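PDB 7D8M: Dye-decolorizing peroxidase from Irpex lacteus, which probably uses the iron of its heme b cofactor to reduce peroxides while oxidising substrates such as dyes. Local coordinates for residues V28-N34 / D145-Y151; F77-V82 / E446-A450; V191-I197 / D329-I334. The contacts are given in a common frame with arbitrary orientation. Residues are numbered along the deposited sequence.

The chain carries two four-stranded antiparallel sheets of strand order 2-3-1-4, as expected of the ferredoxin-like halves of a DyP-type peroxidase. Contact 1 pairs strands 24-32 and 147-156 of the first sheet. Contact 2, its centre about 15 Å from that of contact 1, sets the end of helix 74-79 against C-terminal helix 441-448, and contacts 1 and 2 touch where Ile32 packs on Ala79 and Leu80. Contact 3 lies near the heme, its centre about 32 and 27 Å from those of contacts 1 and 2, at the start of strand 334-340 of the second sheet. It follows contact 1 along the chain and nests in the loop closed by contact 2, which returns the C-terminal region to the first half.

Contact 1 of 3, residues V28-N34 / D145-Y151; sequences VFFHINN and DAWTIVY
Strands 28-32 and 147-151 pair antiparallel; the axes of these short segments approach to 4.4 Å, their N-to-C directions 138° apart. Asp145 and Ala146 end a 3-10 turn; Asp145 O accepts a hydrogen bond from Asn33 ND2 (3.2 Å), and Ala146 O accepts from both Asn33 N (2.8 Å) and Asn34 N (3.1 Å), just where Asn34 N-caps helix 35-49 through a side-chain bond to Ala37 N. Trp147 (chi1 p) forms a non-hydrogen-bonded pair with Ile32, and its CE3 meets CB of Phe30 at 3.5 Å. Thr148 makes the hydrogen-bonded pair with His31: His31 N to Thr148 O is 2.8 Å, Thr148 N to His31 O 3.0 Å. Its OG1 accepts a bond from Asn33 ND2 (2.8 Å), and a water joins OG1 to Asn33 OD1. Ile149 faces Phe30 in a non-hydrogen-bonded pair (CA to CA 4.2 Å), and its CG1 lies 3.6 Å from Val28 CG1. Val150 and Tyr151 both oppose Phe29, whose O accepts from Val150 N at 2.8 Å and, weakly, from Tyr151 N at 3.4 Å; Val150 has the near-helical psi (-16°) usual at this first bulge position. Tyr151 O accepts from Phe29 N (2.9 Å), and Tyr151 CD2 touches Phe29 CD2 at 3.6 Å. This classic beta bulge lies between a central and an outermost strand of the antiparallel sheet in the DyP alpha+beta barrel domain.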
loop_
_atom_site.group_PDB
_atom_site.type_symbol
_atom_site.label_atom_id
_atom_site.label_comp_id
_atom_site.label_asym_id
_atom_site.label_seq_id
_atom_site.Cartn_x
_atom_site.Cartn_y
_atom_site.Cartn_z
ATOM N N VAL A 28 -8.223 11.577 7.880
ATOM C CA VAL A 28 -9.051 11.978 9.014
ATOM C C VAL A 28 -9.813 10.751 9.494
ATOM O O VAL A 28 -10.803 10.338 8.876
ATOM C CB VAL A 28 -10.010 13.119 8.652
ATOM C CG1 VAL A 28 -10.818 13.536 9.884
ATOM C CG2 VAL A 28 -9.226 14.310 8.109
ATOM N N PHE A 29 -9.372 10.177 10.613
ATOM C CA PHE A 29 -10.020 9.006 11.190
ATOM C C PHE A 29 -11.019 9.463 12.248
ATOM O O PHE A 29 -10.713 10.331 13.073
ATOM C CB PHE A 29 -8.995 8.049 11.800
ATOM C CG PHE A 29 -7.973 7.510 10.794
ATOM C CD1 PHE A 29 -8.247 6.377 10.041
ATOM C CD2 PHE A 29 -6.763 8.153 10.605
ATOM C CE1 PHE A 29 -7.315 5.883 9.113
ATOM C CE2 PHE A 29 -5.825 7.664 9.694
ATOM C CZ PHE A 29 -6.104 6.531 8.947
ATOM N N PHE A 30 -12.209 8.881 12.228
ATOM C CA PHE A 30 -13.280 9.426 13.044
ATOM C C PHE A 30 -14.127 8.315 13.636
ATOM O O PHE A 30 -14.167 7.190 13.130
ATOM C CB PHE A 30 -14.176 10.371 12.228
ATOM C CG PHE A 30 -14.828 9.715 11.033
ATOM C CD1 PHE A 30 -16.020 9.008 11.167
ATOM C CD2 PHE A 30 -14.258 9.821 9.772
ATOM C CE1 PHE A 30 -16.616 8.403 10.069
ATOM C CE2 PHE A 30 -14.851 9.227 8.671
ATOM C CZ PHE A 30 -16.038 8.518 8.822
ATOM N N HIS A 31 -14.855 8.687 14.687
ATOM C CA HIS A 31 -15.869 7.868 15.329
ATOM C C HIS A 31 -17.213 8.558 15.153
ATOM O O HIS A 31 -17.287 9.792 15.146
ATOM C CB HIS A 31 -15.563 7.698 16.819
ATOM C CG HIS A 31 -16.596 6.914 17.566
ATOM N ND1 HIS A 31 -16.624 5.537 17.566
ATOM C CD2 HIS A 31 -17.633 7.312 18.344
ATOM C CE1 HIS A 31 -17.640 5.120 18.300
ATOM N NE2 HIS A 31 -18.262 6.176 18.791
ATOM N N ILE A 32 -18.275 7.771 15.001
ATOM C CA ILE A 32 -19.611 8.316 14.770
ATOM C C ILE A 32 -20.344 8.385 16.104
ATOM O O ILE A 32 -20.572 7.353 16.748
ATOM C CB ILE A 32 -20.390 7.479 13.745
ATOM C CG1 ILE A 32 -19.632 7.452 12.417
ATOM C CG2 ILE A 32 -21.791 8.042 13.550
ATOM C CD1 ILE A 32 -20.318 6.670 11.329
ATOM N N ASN A 33 -20.707 9.604 16.520
ATOM C CA ASN A 33 -21.463 9.830 17.751
ATOM C C ASN A 33 -22.978 9.857 17.543
ATOM O O ASN A 33 -23.720 9.412 18.423
ATOM C CB ASN A 33 -21.041 11.152 18.395
ATOM C CG ASN A 33 -19.588 11.167 18.792
ATOM O OD1 ASN A 33 -19.049 10.153 19.223
ATOM N ND2 ASN A 33 -18.947 12.334 18.674
ATOM N N ASN A 34 -23.458 10.365 16.408
ATOM C CA ASN A 34 -24.894 10.482 16.141
ATOM C C ASN A 34 -25.156 10.055 14.699
ATOM O O ASN A 34 -24.897 10.818 13.760
ATOM C CB ASN A 34 -25.376 11.909 16.395
ATOM C CG ASN A 34 -26.891 12.054 16.293
ATOM O OD1 ASN A 34 -27.530 11.553 15.362
ATOM N ND2 ASN A 34 -27.469 12.767 17.250
ATOM N N ASP A 145 -20.989 17.927 16.697
ATOM C CA ASP A 145 -20.883 16.880 17.705
ATOM C C ASP A 145 -21.258 15.501 17.177
ATOM O O ASP A 145 -21.143 14.526 17.923
ATOM C CB ASP A 145 -21.762 17.222 18.908
ATOM C CG ASP A 145 -21.271 18.446 19.654
ATOM O OD1 ASP A 145 -20.802 19.395 18.989
ATOM O OD2 ASP A 145 -21.354 18.463 20.903
ATOM N N ALA A 146 -21.699 15.390 15.923
ATOM C CA ALA A 146 -22.116 14.097 15.394
ATOM C C ALA A 146 -20.940 13.145 15.180
ATOM O O ALA A 146 -21.153 11.938 15.017
ATOM C CB ALA A 146 -22.883 14.295 14.090
ATOM N N TRP A 147 -19.709 13.649 15.185
ATOM C CA TRP A 147 -18.541 12.780 15.077
ATOM C C TRP A 147 -17.450 13.266 16.017
ATOM O O TRP A 147 -17.529 14.349 16.599
ATOM C CB TRP A 147 -18.027 12.718 13.631
ATOM C CG TRP A 147 -17.198 13.910 13.181
ATOM C CD1 TRP A 147 -17.113 15.144 13.777
ATOM C CD2 TRP A 147 -16.348 13.966 12.029
ATOM N NE1 TRP A 147 -16.250 15.951 13.075
ATOM C CE2 TRP A 147 -15.772 15.254 11.995
ATOM C CE3 TRP A 147 -16.003 13.045 11.032
ATOM C CZ2 TRP A 147 -14.875 15.643 11.000
ATOM C CZ3 TRP A 147 -15.119 13.438 10.039
ATOM C CH2 TRP A 147 -14.562 14.720 10.032
ATOM N N THR A 148 -16.410 12.452 16.149
ATOM C CA THR A 148 -15.175 12.844 16.804
ATOM C C THR A 148 -14.028 12.423 15.899
ATOM O O THR A 148 -13.992 11.277 15.446
ATOM C CB THR A 148 -15.028 12.178 18.179
ATOM O OG1 THR A 148 -16.137 12.545 19.009
ATOM C CG2 THR A 148 -13.727 12.608 18.855
ATOM N N ILE A 149 -13.124 13.345 15.600
ATOM C CA ILE A 149 -11.888 12.965 14.931
ATOM C C ILE A 149 -10.986 12.334 15.979
ATOM O O ILE A 149 -10.642 12.972 16.978
ATOM C CB ILE A 149 -11.212 14.167 14.259
ATOM C CG1 ILE A 149 -12.050 14.625 13.065
ATOM C CG2 ILE A 149 -9.767 13.792 13.830
ATOM C CD1 ILE A 149 -11.677 16.005 12.524
ATOM N N VAL A 150 -10.642 11.065 15.777
ATOM C CA VAL A 150 -9.816 10.347 16.738
ATOM C C VAL A 150 -8.349 10.303 16.327
ATOM O O VAL A 150 -7.493 10.007 17.172
ATOM C CB VAL A 150 -10.358 8.920 16.966
ATOM C CG1 VAL A 150 -11.827 8.981 17.432
ATOM C CG2 VAL A 150 -10.259 8.114 15.698
ATOM N N TYR A 151 -8.030 10.601 15.069
ATOM C CA TYR A 151 -6.644 10.608 14.616
ATOM C C TYR A 151 -6.576 11.391 13.316
ATOM O O TYR A 151 -7.374 11.143 12.409
ATOM C CB TYR A 151 -6.118 9.184 14.408
ATOM C CG TYR A 151 -4.627 9.134 14.163
ATOM C CD1 TYR A 151 -3.745 9.794 15.014
ATOM C CD2 TYR A 151 -4.101 8.435 13.085
ATOM C CE1 TYR A 151 -2.376 9.753 14.800
ATOM C CE2 TYR A 151 -2.736 8.391 12.861
ATOM C CZ TYR A 151 -1.881 9.052 13.723
ATOM O OH TYR A 151 -0.527 9.022 13.505
HETATM O O HOH W 1 -16.565 9.922 20.925
#

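Contact 2 of 3, residues F77-V82 / E446-A450; sequences FGALNV and EKFAA
Phe448 drives the edge of its ring onto the face of Phe77, a T-shaped pair with centroids 5.1 Å apart, planes at 75° and CE1 of Phe448 3.7 Å from CE1 of Phe77. Both side chains take the m rotamer at chi1 and, although their CA-to-CB bonds run sideways, bring their rings together between two helix ends. Helix 74-79 finishes in a Schellman motif: Val82 N bonds Phe77 O (2.9 Å), Asn81 N bonds Gly78 O (2.9 Å), and Asn81, as C-prime residue, adopts positive phi (53°). The reversal leaves Leu80 and Val82 pointing toward the partner. Leu80 (chi1 m, chi2 t) sets CD1 4.0 Å from CD1 of Phe448 at the ring edge, while Val82 (chi1 t) brings CG2 to 4.0 Å from the same Phe448 CD1. Val82 CG1 also lies 4.1 Å from CD of Lys447, in helix 441-448, which has a wider pi-type turn at 446-448. The closest CA atoms, of Leu80 and Phe448, are 6.5 Å apart. Phe72 of strand 67-72 stacks on the Phe448 ring, and Trp212 makes a cation-pi contact with Lys447. Lys39 of helix 35-49 adds a polar tie, its NZ bonding Leu80 O and Ala450 O. Between the segments themselves the join is apolar and aromatic, and it buries the carbonyl oxygen of Phe448 without a polar partner.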
loop_
_atom_site.group_PDB
_atom_site.type_symbol
_atom_site.label_atom_id
_atom_site.label_comp_id
_atom_site.label_asym_id
_atom_site.label_seq_id
_atom_site.Cartn_x
_atom_site.Cartn_y
_atom_site.Cartn_z
ATOM N N PHE A 77 -20.001 0.461 9.870
ATOM C CA PHE A 77 -21.238 -0.156 9.395
ATOM C C PHE A 77 -22.255 -0.265 10.526
ATOM O O PHE A 77 -23.416 0.145 10.386
ATOM C CB PHE A 77 -20.969 -1.552 8.831
ATOM C CG PHE A 77 -20.437 -1.578 7.428
ATOM C CD1 PHE A 77 -19.389 -0.753 7.035
ATOM C CD2 PHE A 77 -20.947 -2.486 6.510
ATOM C CE1 PHE A 77 -18.881 -0.815 5.738
ATOM C CE2 PHE A 77 -20.439 -2.564 5.211
ATOM C CZ PHE A 77 -19.408 -1.724 4.824
ATOM N N GLY A 78 -21.830 -0.844 11.655
ATOM C CA GLY A 78 -22.730 -0.983 12.787
ATOM C C GLY A 78 -23.282 0.351 13.247
ATOM O O GLY A 78 -24.489 0.505 13.443
ATOM N N ALA A 79 -22.404 1.344 13.410
ATOM C CA ALA A 79 -22.844 2.653 13.882
ATOM C C ALA A 79 -23.796 3.324 12.908
ATOM O O ALA A 79 -24.559 4.210 13.314
ATOM C CB ALA A 79 -21.640 3.559 14.144
ATOM N N LEU A 80 -23.780 2.927 11.638
ATOM C CA LEU A 80 -24.708 3.462 10.651
ATOM C C LEU A 80 -25.882 2.529 10.381
ATOM O O LEU A 80 -26.669 2.789 9.463
ATOM C CB LEU A 80 -23.969 3.759 9.349
ATOM C CG LEU A 80 -22.996 4.928 9.453
ATOM C CD1 LEU A 80 -22.157 5.015 8.188
ATOM C CD2 LEU A 80 -23.760 6.222 9.701
ATOM N N ASN A 81 -26.004 1.452 11.159
ATOM C CA ASN A 81 -27.037 0.426 10.987
ATOM C C ASN A 81 -27.061 -0.123 9.563
ATOM O O ASN A 81 -28.114 -0.246 8.930
ATOM C CB ASN A 81 -28.413 0.952 11.390
ATOM C CG ASN A 81 -29.357 -0.166 11.753
ATOM O OD1 ASN A 81 -30.168 -0.600 10.936
ATOM N ND2 ASN A 81 -29.237 -0.665 12.979
ATOM N N VAL A 82 -25.879 -0.467 9.062
ATOM C CA VAL A 82 -25.721 -1.113 7.767
ATOM C C VAL A 82 -25.180 -2.513 8.026
ATOM O O VAL A 82 -24.210 -2.679 8.775
ATOM C CB VAL A 82 -24.784 -0.306 6.849
ATOM C CG1 VAL A 82 -24.462 -1.089 5.581
ATOM C CG2 VAL A 82 -25.400 1.062 6.513
ATOM N N GLU A 446 -27.004 6.232 -1.004
ATOM C CA GLU A 446 -28.208 5.412 -1.013
ATOM C C GLU A 446 -28.251 4.419 0.139
ATOM O O GLU A 446 -29.341 4.094 0.622
ATOM C CB GLU A 446 -28.332 4.681 -2.351
ATOM C CG GLU A 446 -28.633 5.626 -3.511
ATOM C CD GLU A 446 -28.637 4.925 -4.851
ATOM O OE1 GLU A 446 -28.231 3.743 -4.911
ATOM O OE2 GLU A 446 -29.046 5.559 -5.848
ATOM N N LYS A 447 -27.104 3.930 0.606
ATOM C CA LYS A 447 -27.096 2.994 1.721
ATOM C C LYS A 447 -26.603 3.638 3.010
ATOM O O LYS A 447 -27.339 3.678 4.001
ATOM C CB LYS A 447 -26.254 1.756 1.391
ATOM C CG LYS A 447 -26.926 0.469 1.847
ATOM C CD LYS A 447 -25.994 -0.715 1.784
ATOM C CE LYS A 447 -26.725 -2.016 2.123
ATOM N NZ LYS A 447 -27.844 -1.830 3.089
ATOM N N PHE A 448 -25.377 4.166 3.020
ATOM C CA PHE A 448 -24.791 4.616 4.276
ATOM C C PHE A 448 -25.443 5.885 4.816
ATOM O O PHE A 448 -25.354 6.144 6.020
ATOM C CB PHE A 448 -23.288 4.793 4.090
ATOM C CG PHE A 448 -22.583 3.490 3.822
ATOM C CD1 PHE A 448 -22.139 2.700 4.869
ATOM C CD2 PHE A 448 -22.435 3.025 2.533
ATOM C CE1 PHE A 448 -21.520 1.479 4.628
ATOM C CE2 PHE A 448 -21.816 1.801 2.287
ATOM C CZ PHE A 448 -21.365 1.037 3.337
ATOM N N ALA A 449 -26.109 6.663 3.972
ATOM C CA ALA A 449 -26.818 7.855 4.422
ATOM C C ALA A 449 -28.337 7.680 4.371
ATOM O O ALA A 449 -29.077 8.661 4.259
ATOM C CB ALA A 449 -26.384 9.068 3.600
ATOM N N ALA A 450 -28.819 6.444 4.479
ATOM C CA ALA A 450 -30.251 6.174 4.379
ATOM C C ALA A 450 -30.984 6.738 5.593
ATOM O O ALA A 450 -30.767 6.287 6.723
ATOM C CB ALA A 450 -30.499 4.673 4.253
#

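Contact 3 of 3, residues V191-I197 / D329-I334; sequences VVDPGII and DTFHAI
A type I beta turn from Asp329 to His332, leading into strand 334-340, packs against a loop that runs into a weakly bonded helical turn at about 194-197. Asp329 has the largest area covered by the other segment (76 Å²). Its CA-to-CB bond points toward the loop, and with chi1 p its OD2 accepts a hydrogen bond from Asp193 N at 3.1 Å. Ile196 (chi1 and chi2 both m) follows: its CG2 rests against the turn's carbonyls, 3.6 Å from Asp329 O and 3.5 Å from His332 O. Third comes Ile197, also m at both angles, whose CD1 approaches Ala333 CA and whose CG2 approaches Ile334 CD1, each at 4.1 Å. Across the segments, the CA atoms of Val192 and Asp329 lie 5.9 Å apart, those of Ile196 and Thr330 6.3 Å. Val192 CG1 sits 3.9 Å from CB of His332, whose NE2 bonds Glu322 and whose side chain touches heme-binding Asn317. The contact thus borders the heme pocket, and strand 334-340 includes heme-binding Arg335. The carboxylates of Asp193 and Asp329 approach to 3.6 Å, OD2 to OD2, and one water donates to both, 2.5 Å from Asp193 OD2 and 2.6 Å from Asp329 OD1.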
loop_
_atom_site.group_PDB
_atom_site.type_symbol
_atom_site.label_atom_id
_atom_site.label_comp_id
_atom_site.label_asym_id
_atom_site.label_seq_id
_atom_site.Cartn_x
_atom_site.Cartn_y
_atom_site.Cartn_z
ATOM N N VAL A 191 -2.428 -6.707 -15.825
ATOM C CA VAL A 191 -3.797 -6.391 -16.222
ATOM C C VAL A 191 -4.695 -7.458 -15.613
ATOM O O VAL A 191 -4.710 -8.605 -16.068
ATOM C CB VAL A 191 -3.959 -6.325 -17.747
ATOM C CG1 VAL A 191 -5.282 -5.671 -18.100
ATOM C CG2 VAL A 191 -2.804 -5.562 -18.374
ATOM N N VAL A 192 -5.439 -7.097 -14.579
ATOM C CA VAL A 192 -6.208 -8.074 -13.825
ATOM C C VAL A 192 -7.693 -7.860 -14.091
ATOM O O VAL A 192 -8.129 -6.788 -14.521
ATOM C CB VAL A 192 -5.882 -7.994 -12.319
ATOM C CG1 VAL A 192 -4.377 -8.001 -12.126
ATOM C CG2 VAL A 192 -6.498 -6.731 -11.700
ATOM N N ASP A 193 -8.473 -8.917 -13.864
ATOM C CA ASP A 193 -9.922 -8.807 -13.986
ATOM C C ASP A 193 -10.434 -7.720 -13.044
ATOM O O ASP A 193 -9.926 -7.584 -11.924
ATOM C CB ASP A 193 -10.595 -10.140 -13.653
ATOM C CG ASP A 193 -10.295 -11.228 -14.675
ATOM O OD1 ASP A 193 -10.569 -11.017 -15.875
ATOM O OD2 ASP A 193 -9.791 -12.296 -14.271
ATOM N N PRO A 194 -11.431 -6.928 -13.460
ATOM C CA PRO A 194 -11.903 -5.836 -12.590
ATOM C C PRO A 194 -12.338 -6.300 -11.209
ATOM O O PRO A 194 -12.213 -5.536 -10.246
ATOM C CB PRO A 194 -13.076 -5.234 -13.383
ATOM C CG PRO A 194 -12.808 -5.577 -14.795
ATOM C CD PRO A 194 -12.093 -6.917 -14.775
ATOM N N GLY A 195 -12.811 -7.536 -11.073
ATOM C CA GLY A 195 -13.253 -8.031 -9.781
ATOM C C GLY A 195 -12.157 -8.342 -8.782
ATOM O O GLY A 195 -12.483 -8.692 -7.642
ATOM N N ILE A 196 -10.878 -8.246 -9.168
ATOM C CA ILE A 196 -9.812 -8.362 -8.179
ATOM C C ILE A 196 -9.677 -7.065 -7.400
ATOM O O ILE A 196 -9.234 -7.070 -6.247
ATOM C CB ILE A 196 -8.484 -8.762 -8.857
ATOM C CG1 ILE A 196 -8.649 -10.071 -9.629
ATOM C CG2 ILE A 196 -7.348 -8.920 -7.838
ATOM C CD1 ILE A 196 -9.150 -11.226 -8.780
ATOM N N ILE A 197 -10.070 -5.944 -7.997
ATOM C CA ILE A 197 -9.998 -4.644 -7.347
ATOM C C ILE A 197 -11.363 -4.190 -6.841
ATOM O O ILE A 197 -11.471 -3.668 -5.729
ATOM C CB ILE A 197 -9.400 -3.597 -8.313
ATOM C CG1 ILE A 197 -7.992 -4.005 -8.772
ATOM C CG2 ILE A 197 -9.453 -2.182 -7.693
ATOM C CD1 ILE A 197 -7.053 -4.495 -7.648
ATOM N N ASP A 329 -4.168 -14.090 -11.168
ATOM C CA ASP A 329 -4.012 -12.685 -10.792
ATOM C C ASP A 329 -4.704 -12.343 -9.474
ATOM O O ASP A 329 -4.855 -11.160 -9.158
ATOM C CB ASP A 329 -4.536 -11.780 -11.912
ATOM C CG ASP A 329 -6.037 -11.917 -12.124
ATOM O OD1 ASP A 329 -6.678 -12.720 -11.413
ATOM O OD2 ASP A 329 -6.583 -11.219 -13.003
ATOM N N THR A 330 -5.085 -13.365 -8.703
ATOM C CA THR A 330 -5.860 -13.234 -7.471
ATOM C C THR A 330 -5.256 -12.270 -6.457
ATOM O O THR A 330 -5.987 -11.662 -5.655
ATOM C CB THR A 330 -5.980 -14.626 -6.851
ATOM O OG1 THR A 330 -6.375 -15.549 -7.872
ATOM C CG2 THR A 330 -6.975 -14.653 -5.703
ATOM N N PHE A 331 -3.932 -12.135 -6.453
ATOM C CA PHE A 331 -3.209 -11.525 -5.346
ATOM C C PHE A 331 -2.589 -10.176 -5.708
ATOM O O PHE A 331 -1.715 -9.684 -4.985
ATOM C CB PHE A 331 -2.148 -12.510 -4.838
ATOM C CG PHE A 331 -2.681 -13.910 -4.644
ATOM C CD1 PHE A 331 -3.534 -14.203 -3.583
ATOM C CD2 PHE A 331 -2.357 -14.926 -5.534
ATOM C CE1 PHE A 331 -4.038 -15.487 -3.402
ATOM C CE2 PHE A 331 -2.854 -16.220 -5.363
ATOM C CZ PHE A 331 -3.699 -16.503 -4.294
ATOM N N HIS A 332 -3.028 -9.560 -6.799
ATOM C CA HIS A 332 -2.619 -8.195 -7.099
ATOM C C HIS A 332 -3.516 -7.196 -6.375
ATOM O O HIS A 332 -4.679 -7.482 -6.079
ATOM C CB HIS A 332 -2.651 -7.961 -8.604
ATOM C CG HIS A 332 -1.633 -8.774 -9.347
ATOM N ND1 HIS A 332 -0.450 -8.241 -9.812
ATOM C CD2 HIS A 332 -1.616 -10.085 -9.689
ATOM C CE1 HIS A 332 0.254 -9.189 -10.410
ATOM N NE2 HIS A 332 -0.430 -10.319 -10.346
ATOM N N ALA A 333 -2.954 -6.023 -6.071
ATOM C CA ALA A 333 -3.690 -4.963 -5.384
ATOM C C ALA A 333 -2.996 -3.643 -5.673
ATOM O O ALA A 333 -1.815 -3.614 -6.029
ATOM C CB ALA A 333 -3.772 -5.226 -3.878
ATOM N N ILE A 334 -3.734 -2.548 -5.511
ATOM C CA ILE A 334 -3.249 -1.219 -5.872
ATOM C C ILE A 334 -2.824 -0.470 -4.616
ATOM O O ILE A 334 -3.621 -0.302 -3.682
ATOM C CB ILE A 334 -4.320 -0.422 -6.634
ATOM C CG1 ILE A 334 -4.605 -1.056 -7.999
ATOM C CG2 ILE A 334 -3.888 1.031 -6.777
ATOM C CD1 ILE A 334 -5.821 -0.453 -8.697
HETATM O O HOH W 2 -9.192 -13.132 -12.017
#